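Local coordinates for protein beta-N-acetylhexosaminidase (Akkermansia muciniphila, PDB 6JEB) that hydrolyses terminal non-reducing N-acetylglucosamine and N-acetylgalactosamine residues from beta-linked glycans such as N-glycans and chitobiose, using a family 20 glycoside hydrolase catalytic domain, at residues A[340-345]-A[391-396]; A[88-93]-A[379-384]; A[304-309]-A[317-322]. One frame throughout, in Å; residues are numbered along the deposited sequence. Where two conformers were deposited one is given.

Contact 1 (A[340-345]-A[391-396])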
loop_
_atom_site.group_PDB
_atom_site.type_symbol
_atom_site.label_atom_id
_atom_site.label_comp_id
_atom_site.label_asym_id
_atom_site.label_seq_id
_atom_site.Cartn_x
_atom_site.Cartn_y
_atom_site.Cartn_z
ATOM N N GLY A 340 3.091 -10.119 20.607
ATOM C CA GLY A 340 2.058 -10.896 19.948
ATOM C C GLY A 340 1.365 -10.177 18.815
ATOM O O GLY A 340 0.198 -10.459 18.529
ATOM N N LEU A 341 2.053 -9.249 18.162
ATOM C CA LEU A 341 1.487 -8.510 17.043
ATOM C C LEU A 341 1.993 -9.087 15.729
ATOM O O LEU A 341 3.100 -9.625 15.650
ATOM C CB LEU A 341 1.881 -7.032 17.117
ATOM C CG LEU A 341 1.518 -6.332 18.427
ATOM C CD1 LEU A 341 2.119 -4.933 18.509
ATOM C CD2 LEU A 341 0.008 -6.265 18.572
ATOM N N ASN A 342 1.170 -8.969 14.693
ATOM C CA ASN A 342 1.607 -9.288 13.343
ATOM C C ASN A 342 2.183 -8.039 12.690
ATOM O O ASN A 342 1.837 -6.912 13.050
ATOM C CB ASN A 342 0.443 -9.856 12.538
ATOM C CG ASN A 342 -0.079 -11.153 13.140
ATOM O OD1 ASN A 342 0.696 -12.057 13.448
ATOM N ND2 ASN A 342 -1.385 -11.234 13.344
ATOM N N LEU A 343 3.077 -8.243 11.728
ATOM C CA LEU A 343 3.874 -7.148 11.198
ATOM C C LEU A 343 3.859 -7.168 9.679
ATOM O O LEU A 343 4.032 -8.222 9.062
ATOM C CB LEU A 343 5.317 -7.245 11.703
ATOM C CG LEU A 343 6.235 -6.089 11.310
ATOM C CD1 LEU A 343 5.702 -4.794 11.897
ATOM C CD2 LEU A 343 7.662 -6.347 11.775
ATOM N N ILE A 344 3.656 -5.994 9.080
ATOM C CA ILE A 344 3.860 -5.788 7.652
ATOM C C ILE A 344 5.055 -4.853 7.518
ATOM O O ILE A 344 5.127 -3.832 8.209
ATOM C CB ILE A 344 2.603 -5.214 6.973
ATOM C CG1 ILE A 344 1.475 -6.255 6.988
ATOM C CG2 ILE A 344 2.905 -4.796 5.538
ATOM C CD1 ILE A 344 0.105 -5.691 6.632
ATOM N N MET A 345 6.004 -5.210 6.659
ATOM C CA MET A 345 7.234 -4.444 6.506
ATOM C C MET A 345 7.026 -3.341 5.470
ATOM O O MET A 345 6.797 -3.627 4.292
ATOM C CB MET A 345 8.371 -5.378 6.086
ATOM C CG MET A 345 9.719 -4.700 5.916
ATOM S SD MET A 345 10.223 -3.751 7.368
ATOM C CE MET A 345 10.350 -5.027 8.625
ATOM N N HIS A 391 5.922 -13.955 12.159
ATOM C CA HIS A 391 4.776 -13.068 12.292
ATOM C C HIS A 391 4.784 -11.946 11.260
ATOM O O HIS A 391 3.862 -11.122 11.255
ATOM C CB HIS A 391 4.738 -12.485 13.709
ATOM C CG HIS A 391 5.930 -11.645 14.039
ATOM N ND1 HIS A 391 7.216 -12.145 14.031
ATOM C CD2 HIS A 391 6.035 -10.338 14.378
ATOM C CE1 HIS A 391 8.060 -11.182 14.351
ATOM N NE2 HIS A 391 7.370 -10.074 14.561
ATOM N N ILE A 392 5.790 -11.896 10.393
ATOM C CA ILE A 392 5.807 -10.939 9.289
ATOM C C ILE A 392 4.893 -11.464 8.190
ATOM O O ILE A 392 5.089 -12.575 7.682
ATOM C CB ILE A 392 7.231 -10.713 8.765
ATOM C CG1 ILE A 392 8.105 -10.086 9.852
ATOM C CG2 ILE A 392 7.209 -9.838 7.507
ATOM C CD1 ILE A 392 9.582 -10.017 9.490
ATOM N N ARG A 393 3.889 -10.666 7.829
ATOM C CA ARG A 393 2.904 -11.058 6.833
ATOM C C ARG A 393 3.303 -10.676 5.417
ATOM O O ARG A 393 2.741 -11.232 4.465
ATOM C CB ARG A 393 1.545 -10.421 7.145
ATOM C CG ARG A 393 0.985 -10.796 8.513
ATOM C CD ARG A 393 -0.318 -10.061 8.789
ATOM N NE ARG A 393 -1.367 -10.411 7.835
ATOM C CZ ARG A 393 -2.584 -9.875 7.832
ATOM N NH1 ARG A 393 -2.909 -8.963 8.739
ATOM N NH2 ARG A 393 -3.480 -10.252 6.926
ATOM N N GLY A 394 4.238 -9.752 5.248
ATOM C CA GLY A 394 4.666 -9.393 3.912
ATOM C C GLY A 394 5.225 -7.978 3.860
ATOM O O GLY A 394 5.790 -7.480 4.834
ATOM N N VAL A 395 5.062 -7.362 2.697
ATOM C CA VAL A 395 5.744 -6.121 2.354
ATOM C C VAL A 395 4.722 -5.150 1.787
ATOM O O VAL A 395 3.691 -5.556 1.245
ATOM C CB VAL A 395 6.884 -6.392 1.342
ATOM C CG1 VAL A 395 6.321 -6.763 -0.034
ATOM C CG2 VAL A 395 7.836 -5.217 1.261
ATOM N N HIS A 396 5.015 -3.856 1.909
ATOM C CA HIS A 396 4.033 -2.829 1.576
ATOM C C HIS A 396 4.783 -1.547 1.251
ATOM O O HIS A 396 5.586 -1.081 2.063
ATOM C CB HIS A 396 3.138 -2.620 2.801
ATOM C CG HIS A 396 1.841 -1.921 2.530
ATOM N ND1 HIS A 396 0.740 -2.571 2.013
ATOM C CD2 HIS A 396 1.447 -0.646 2.777
ATOM C CE1 HIS A 396 -0.271 -1.723 1.932
ATOM N NE2 HIS A 396 0.132 -0.546 2.389
#
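Leu343 and Arg393 share the shortest of four backbone hydrogen bonds across this parallel strand pair: Arg393 N meets Leu343 O at 2.7 Å with a nearly straight N-H...O angle of 168°. The ladder continues with Leu343 N to His391 O (3.0 Å), Met345 N to Gly394 O (2.9 Å) and the more bent His396 N to Met345 O. Leu343 pairs with Ile392 and Met345 with Val395, so Ile344 alone faces Arg393 and Gly394 together. That uneven count is a beta bulge, and within it Arg393 points its CB toward strand 342-345.

Starting from CB, which lies 4.2 Å from Ile344 CG1, the Arg393 chain runs on through CG, near Leu343 O and Asn342 CB. Arg393 CD then packs 3.8 Å from Asn342 CB. A bend at chi3 (62°) turns NE off this line, and the chain ends at NH1, hydrogen-bonded to Thr320 OG1 one strand further on. At the start of the strands, His391 brings the CD2 edge of its ring to 3.3 Å from Leu341 O, near the ring plane, while NE2 is held by Ile333 O and Thr336 OG1. Toward the other end Ile344 CG2 presses on His396 CB at 3.5 Å, and the imidazole beyond bonds through ND1 to Trp92 NE1 and through NE2 to His125 ND1.

Backbone amides thus close the seam, while apolar stems fill it and carry polar tips to partners elsewhere. This chemistry implies a barrel wall held by hydrogen bonds between neighbouring strands, in which His396, about 8 Å from the substrate-binding Tyr352 side chain to side chain, is fixed through both ring nitrogens.

Contact 2 (A[88-93]-A[379-384])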
loop_
_atom_site.group_PDB
_atom_site.type_symbol
_atom_site.label_atom_id
_atom_site.label_comp_id
_atom_site.label_asym_id
_atom_site.label_seq_id
_atom_site.Cartn_x
_atom_site.Cartn_y
_atom_site.Cartn_z
ATOM N N PRO A 88 3.830 -17.636 -3.531
ATOM C CA PRO A 88 4.490 -16.471 -2.927
ATOM C C PRO A 88 5.095 -16.750 -1.560
ATOM O O PRO A 88 4.542 -17.480 -0.733
ATOM C CB PRO A 88 3.349 -15.457 -2.786
ATOM C CG PRO A 88 2.113 -16.294 -2.687
ATOM C CD PRO A 88 2.372 -17.446 -3.637
ATOM N N ARG A 89 6.222 -16.079 -1.317
ATOM C CA ARG A 89 6.867 -16.127 -0.009
ATOM C C ARG A 89 5.970 -15.535 1.072
ATOM O O ARG A 89 5.850 -16.102 2.170
ATOM C CB ARG A 89 8.198 -15.376 -0.065
ATOM C CG ARG A 89 8.943 -15.367 1.261
ATOM C CD ARG A 89 10.227 -14.563 1.207
ATOM N NE ARG A 89 10.923 -14.604 2.493
ATOM C CZ ARG A 89 11.927 -13.800 2.838
ATOM N NH1 ARG A 89 12.364 -12.861 1.995
ATOM N NH2 ARG A 89 12.487 -13.928 4.035
ATOM N N TYR A 90 5.333 -14.393 0.782
ATOM C CA TYR A 90 4.497 -13.703 1.745
ATOM C C TYR A 90 3.090 -13.504 1.210
ATOM O O TYR A 90 2.906 -13.233 0.017
ATOM C CB TYR A 90 5.053 -12.324 2.083
ATOM C CG TYR A 90 6.292 -12.352 2.925
ATOM C CD1 TYR A 90 6.233 -12.700 4.276
ATOM C CD2 TYR A 90 7.527 -12.031 2.378
ATOM C CE1 TYR A 90 7.376 -12.718 5.056
ATOM C CE2 TYR A 90 8.677 -12.053 3.146
ATOM C CZ TYR A 90 8.599 -12.397 4.480
ATOM O OH TYR A 90 9.743 -12.410 5.240
ATOM N N PRO A 91 2.082 -13.596 2.079
ATOM C CA PRO A 91 0.694 -13.448 1.626
ATOM C C PRO A 91 0.236 -12.015 1.465
ATOM O O PRO A 91 -0.813 -11.795 0.846
ATOM C CB PRO A 91 -0.112 -14.135 2.736
ATOM C CG PRO A 91 0.764 -13.996 3.958
ATOM C CD PRO A 91 2.174 -14.121 3.454
ATOM N N TRP A 92 0.952 -11.041 2.016
ATOM C CA TRP A 92 0.580 -9.631 1.922
ATOM C C TRP A 92 1.626 -8.930 1.064
ATOM O O TRP A 92 2.781 -8.799 1.475
ATOM C CB TRP A 92 0.523 -8.995 3.312
ATOM C CG TRP A 92 0.016 -7.575 3.249
ATOM C CD1 TRP A 92 0.673 -6.481 2.737
ATOM C CD2 TRP A 92 -1.273 -7.111 3.666
ATOM N NE1 TRP A 92 -0.134 -5.366 2.822
ATOM C CE2 TRP A 92 -1.331 -5.724 3.393
ATOM C CE3 TRP A 92 -2.380 -7.732 4.258
ATOM C CZ2 TRP A 92 -2.459 -4.947 3.689
ATOM C CZ3 TRP A 92 -3.498 -6.965 4.549
ATOM C CH2 TRP A 92 -3.528 -5.584 4.267
ATOM N N ARG A 93 1.226 -8.472 -0.121
ATOM C CA ARG A 93 2.133 -7.763 -1.028
ATOM C C ARG A 93 1.374 -6.538 -1.526
ATOM O O ARG A 93 0.501 -6.654 -2.390
ATOM C CB ARG A 93 2.588 -8.681 -2.162
ATOM C CG ARG A 93 3.248 -9.974 -1.649
ATOM C CD ARG A 93 3.607 -10.961 -2.773
ATOM N NE ARG A 93 2.488 -11.172 -3.685
ATOM C CZ ARG A 93 1.434 -11.941 -3.432
ATOM N NH1 ARG A 93 1.346 -12.629 -2.292
ATOM N NH2 ARG A 93 0.455 -12.023 -4.327
ATOM N N ASP A 379 15.155 -7.604 2.159
ATOM C CA ASP A 379 14.596 -8.871 2.616
ATOM C C ASP A 379 13.634 -8.494 3.732
ATOM O O ASP A 379 14.083 -7.974 4.767
ATOM C CB ASP A 379 15.715 -9.767 3.158
ATOM C CG ASP A 379 15.198 -11.014 3.880
ATOM O OD1 ASP A 379 13.985 -11.314 3.817
ATOM O OD2 ASP A 379 16.024 -11.706 4.525
ATOM N N PRO A 380 12.316 -8.685 3.567
ATOM C CA PRO A 380 11.376 -8.245 4.615
ATOM C C PRO A 380 11.678 -8.811 5.985
ATOM O O PRO A 380 11.347 -8.171 6.994
ATOM C CB PRO A 380 10.018 -8.724 4.085
ATOM C CG PRO A 380 10.193 -8.723 2.600
ATOM C CD PRO A 380 11.604 -9.221 2.390
ATOM N N ALA A 381 12.314 -9.982 6.054
ATOM C CA ALA A 381 12.676 -10.608 7.318
ATOM C C ALA A 381 14.032 -10.161 7.838
ATOM O O ALA A 381 14.396 -10.532 8.959
ATOM C CB ALA A 381 12.674 -12.132 7.174
ATOM N N PHE A 382 14.778 -9.375 7.062
ATOM C CA PHE A 382 16.092 -8.882 7.472
ATOM C C PHE A 382 17.003 -10.011 7.950
ATOM O O PHE A 382 17.737 -9.879 8.934
ATOM C CB PHE A 382 15.970 -7.753 8.498
ATOM C CG PHE A 382 15.506 -6.465 7.899
ATOM C CD1 PHE A 382 14.162 -6.246 7.649
ATOM C CD2 PHE A 382 16.418 -5.483 7.551
ATOM C CE1 PHE A 382 13.735 -5.064 7.070
ATOM C CE2 PHE A 382 15.996 -4.297 6.979
ATOM C CZ PHE A 382 14.651 -4.088 6.737
ATOM N N GLY A 383 16.943 -11.139 7.242
ATOM C CA GLY A 383 17.788 -12.278 7.527
ATOM C C GLY A 383 17.411 -13.080 8.751
ATOM O O GLY A 383 18.138 -14.019 9.097
ATOM N N LYS A 384 16.300 -12.754 9.412
ATOM C CA LYS A 384 15.948 -13.425 10.652
ATOM C C LYS A 384 15.258 -14.759 10.371
ATOM O O LYS A 384 14.537 -14.898 9.379
ATOM C CB LYS A 384 15.028 -12.541 11.490
ATOM C CG LYS A 384 15.698 -11.284 12.030
ATOM C CD LYS A 384 14.870 -10.649 13.138
ATOM C CE LYS A 384 15.697 -10.497 14.415
ATOM N NZ LYS A 384 14.921 -10.807 15.655
#
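Arg89 grips Asp379 end-on with two nitrogens, both aimed at a single oxygen: NH1 lies 2.9 Å and NH2 3.0 Å from Asp379 OD1. The oxygen sits near the guanidinium plane, yet NH2 meets it on the syn side whereas NH1 comes from above the carboxylate, the two planes being 38° apart. In the same shell, Pro380 CG lies 3.7 Å from Tyr90 CE2, and Ala381 CB is 3.5 Å from Tyr90 OH.

The second shell bears on both ends of the salt bridge. Arg89 CG stands anti to the backbone N (chi1 180°), and the chain runs on extended to NE; Tyr90 OH rests over one guanidinium face, offset toward the rim. On the other side Ala381 N donates to Asp379 OD1 at 3.1 Å, forming an Asx turn and giving this oxygen a third donor. Gly383 N binds Asp379 OD2 at 2.9 Å. Surrounded by donors, the carboxylate probably stays ionised.

Further out, successive type I and I' turns shape 379-384, part of the loop between helices 372-376 and 386-389. Its Phe382 packs on helix 329-339 and Met345. Residues 88-93 lead from strand 79-86 of the N-terminal sheet into barrel strand 92-97, with the Arg89 backbone hydrogen-bonded to the backbone of Trp426 in helix 417-426.

Contact 3 (A[304-309]-A[317-322]). With ACM (acetamide), chain C.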
loop_
_atom_site.group_PDB
_atom_site.type_symbol
_atom_site.label_atom_id
_atom_site.label_comp_id
_atom_site.label_asym_id
_atom_site.label_seq_id
_atom_site.Cartn_x
_atom_site.Cartn_y
_atom_site.Cartn_z
ATOM N N PRO A 304 -8.796 -3.856 12.732
ATOM C CA PRO A 304 -7.930 -2.690 12.526
ATOM C C PRO A 304 -6.505 -3.058 12.135
ATOM O O PRO A 304 -6.011 -4.158 12.396
ATOM C CB PRO A 304 -7.910 -2.044 13.920
ATOM C CG PRO A 304 -7.956 -3.238 14.844
ATOM C CD PRO A 304 -8.911 -4.207 14.164
ATOM N N GLN A 305 -5.838 -2.085 11.509
ATOM C CA GLN A 305 -4.388 -2.071 11.353
ATOM C C GLN A 305 -3.879 -0.681 11.711
ATOM O O GLN A 305 -4.652 0.276 11.775
ATOM C CB GLN A 305 -3.944 -2.419 9.927
ATOM C CG GLN A 305 -4.519 -3.706 9.384
ATOM C CD GLN A 305 -4.015 -3.993 7.987
ATOM O OE1 GLN A 305 -3.873 -3.077 7.172
ATOM N NE2 GLN A 305 -3.739 -5.262 7.698
ATOM N N PHE A 306 -2.564 -0.571 11.934
ATOM C CA PHE A 306 -1.967 0.677 12.401
ATOM C C PHE A 306 -0.576 0.843 11.811
ATOM O O PHE A 306 0.130 -0.140 11.577
ATOM C CB PHE A 306 -1.798 0.683 13.927
ATOM C CG PHE A 306 -3.035 0.286 14.680
ATOM C CD1 PHE A 306 -3.312 -1.056 14.926
ATOM C CD2 PHE A 306 -3.908 1.249 15.168
ATOM C CE1 PHE A 306 -4.450 -1.429 15.626
ATOM C CE2 PHE A 306 -5.046 0.878 15.868
ATOM C CZ PHE A 306 -5.311 -0.462 16.099
ATOM N N TRP A 307 -0.164 2.102 11.619
ATOM C CA TRP A 307 1.257 2.404 11.460
ATOM C C TRP A 307 1.939 2.191 12.806
ATOM O O TRP A 307 1.526 2.778 13.811
ATOM C CB TRP A 307 1.464 3.854 11.006
ATOM C CG TRP A 307 0.833 4.198 9.683
ATOM C CD1 TRP A 307 -0.232 5.032 9.477
ATOM C CD2 TRP A 307 1.226 3.720 8.385
ATOM N NE1 TRP A 307 -0.534 5.098 8.134
ATOM C CE2 TRP A 307 0.347 4.302 7.442
ATOM C CE3 TRP A 307 2.239 2.868 7.929
ATOM C CZ2 TRP A 307 0.448 4.055 6.075
ATOM C CZ3 TRP A 307 2.340 2.621 6.564
ATOM C CH2 TRP A 307 1.447 3.214 5.654
ATOM N N TYR A 308 2.970 1.349 12.839
ATOM C CA TYR A 308 3.675 1.096 14.092
ATOM C C TYR A 308 4.470 2.329 14.507
ATOM O O TYR A 308 5.266 2.855 13.724
ATOM C CB TYR A 308 4.630 -0.082 13.915
ATOM C CG TYR A 308 5.303 -0.495 15.200
ATOM C CD1 TYR A 308 4.554 -0.876 16.305
ATOM C CD2 TYR A 308 6.688 -0.511 15.308
ATOM C CE1 TYR A 308 5.168 -1.270 17.493
ATOM C CE2 TYR A 308 7.314 -0.898 16.495
ATOM C CZ TYR A 308 6.546 -1.275 17.581
ATOM O OH TYR A 308 7.144 -1.667 18.760
ATOM N N GLU A 309 4.263 2.788 15.743
ATOM C CA GLU A 309 4.910 4.006 16.224
ATOM C C GLU A 309 5.937 3.750 17.324
ATOM O O GLU A 309 6.332 4.683 18.028
ATOM C CB GLU A 309 3.880 5.067 16.631
ATOM C CG GLU A 309 3.189 5.711 15.425
ATOM C CD GLU A 309 4.134 6.571 14.599
ATOM O OE1 GLU A 309 4.175 7.797 14.809
ATOM O OE2 GLU A 309 4.853 6.025 13.738
ATOM N N PRO A 317 -2.762 -7.639 21.391
ATOM C CA PRO A 317 -2.243 -8.862 20.765
ATOM C C PRO A 317 -3.163 -9.344 19.650
ATOM O O PRO A 317 -4.390 -9.291 19.762
ATOM C CB PRO A 317 -2.203 -9.856 21.929
ATOM C CG PRO A 317 -1.958 -8.997 23.113
ATOM C CD PRO A 317 -2.709 -7.708 22.860
ATOM N N GLY A 318 -2.558 -9.777 18.550
ATOM C CA GLY A 318 -3.287 -10.243 17.397
ATOM C C GLY A 318 -3.501 -9.196 16.324
ATOM O O GLY A 318 -3.851 -9.555 15.194
ATOM N N GLU A 319 -3.303 -7.917 16.642
ATOM C CA GLU A 319 -3.460 -6.860 15.652
ATOM C C GLU A 319 -2.220 -6.781 14.762
ATOM O O GLU A 319 -1.136 -7.248 15.120
ATOM C CB GLU A 319 -3.723 -5.510 16.337
ATOM C CG GLU A 319 -5.093 -5.437 17.026
ATOM C CD GLU A 319 -5.317 -4.169 17.859
ATOM O OE1 GLU A 319 -4.331 -3.511 18.260
ATOM O OE2 GLU A 319 -6.495 -3.830 18.112
ATOM N N THR A 320 -2.399 -6.191 13.584
ATOM C CA THR A 320 -1.329 -6.013 12.608
ATOM C C THR A 320 -0.873 -4.559 12.583
ATOM O O THR A 320 -1.702 -3.637 12.535
ATOM C CB THR A 320 -1.791 -6.444 11.211
ATOM O OG1 THR A 320 -2.003 -7.858 11.201
ATOM C CG2 THR A 320 -0.744 -6.098 10.156
ATOM N N VAL A 321 0.447 -4.362 12.598
ATOM C CA VAL A 321 1.055 -3.043 12.509
ATOM C C VAL A 321 2.050 -3.027 11.356
ATOM O O VAL A 321 2.579 -4.069 10.953
ATOM C CB VAL A 321 1.732 -2.626 13.835
ATOM C CG1 VAL A 321 0.715 -2.620 14.985
ATOM C CG2 VAL A 321 2.916 -3.532 14.155
ATOM N N TYR A 322 2.296 -1.831 10.816
ATOM C CA TYR A 322 3.223 -1.625 9.707
ATOM C C TYR A 322 4.485 -0.957 10.239
ATOM O O TYR A 322 4.427 0.175 10.733
ATOM C CB TYR A 322 2.616 -0.703 8.650
ATOM C CG TYR A 322 1.441 -1.239 7.868
ATOM C CD1 TYR A 322 0.200 -1.442 8.466
ATOM C CD2 TYR A 322 1.555 -1.484 6.507
ATOM C CE1 TYR A 322 -0.880 -1.906 7.725
ATOM C CE2 TYR A 322 0.478 -1.937 5.765
ATOM C CZ TYR A 322 -0.734 -2.140 6.373
ATOM O OH TYR A 322 -1.789 -2.585 5.614
HETATM C C1 ACM C . 3.929 7.745 7.823
HETATM O O ACM C . 4.894 7.761 7.127
HETATM N N ACM C . 3.438 8.986 8.332
HETATM C C2 ACM C . 3.193 6.474 8.210
HETATM O O HOH W 1 -5.105 -6.477 12.542
#
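Gln305 and Tyr322 meet through a short side-chain hydrogen bond, Tyr322 OH to Gln305 OE1 at 2.6 Å. The hydroxyl approaches 36° out of the amide carbonyl plane, with ring and amide nearly perpendicular. In Gln305, CD is anti to CA (chi2 -179°), in a chain extended beyond CG, which carries the amide out to the hydroxyl.

Among backbone bonds, Phe306 N to Thr320 O is the longest at 3.2 Å. Tyr322 N to Phe306 O (2.9 Å) and Tyr308 N to Tyr322 O (2.8 Å) complete the parallel ladder. Before the direct bonds begin, a water bridges the strands, donating to Pro304 O and accepting from Thr320 N.

Aromatic and apolar contacts come next. Trp307 CE3 packs on Tyr322 CB at 3.7 Å, their six-membered rings inclined at 53°. Tyr308 CD1 lies 3.8 Å from Val321 CG2. Separately, a carboxylate oxygen, Glu319 OE1, also bonded to His316 N, comes within 3.4 Å of Phe306 CE1, oblique to the ring.

The ligand contact is made by Trp307. Acetamide C2 sits over the centre of one indole face, 3.4 Å from Trp307 CD2, while NE1 is anchored by Glu187. Asp257 and Tyr352 hydrogen-bond the acetamide, consistent with a pocket for the substrate's N-acetyl group.

These are adjacent strands of the (beta/alpha)8-type barrel, joined without an intervening helix. Gln305, Trp307 and Tyr322 face strand 92-97 through Trp92 and Met96, whereas Phe306 meets Phe290 of helix 282-299 and Val321 meets Thr336 of helix 329-339.

In the fold
From the N terminus, the chain leaves the first sheet and enters the barrel at 88-93, where contact 2 opens. Contact 3 comes next and is purely local: 317-322 returns beside 304-309 after seven residues, within the long span of contact 2. Contact 1 then opens at 340-345. Contact 2 closes at 379-384 before contact 1 closes at 391-396, so these two cross, while contacts 3 and 1 follow in series. Strands 92-97, 392-399, 342-345, 320-323 and 303-307 lie side by side in that order. Val395 N to Trp92 O (3.0 Å) closes the barrel between its first and last strands; Gly340 O to Gly318 N (2.8 Å) lies just before strands 342-345 and 320-323.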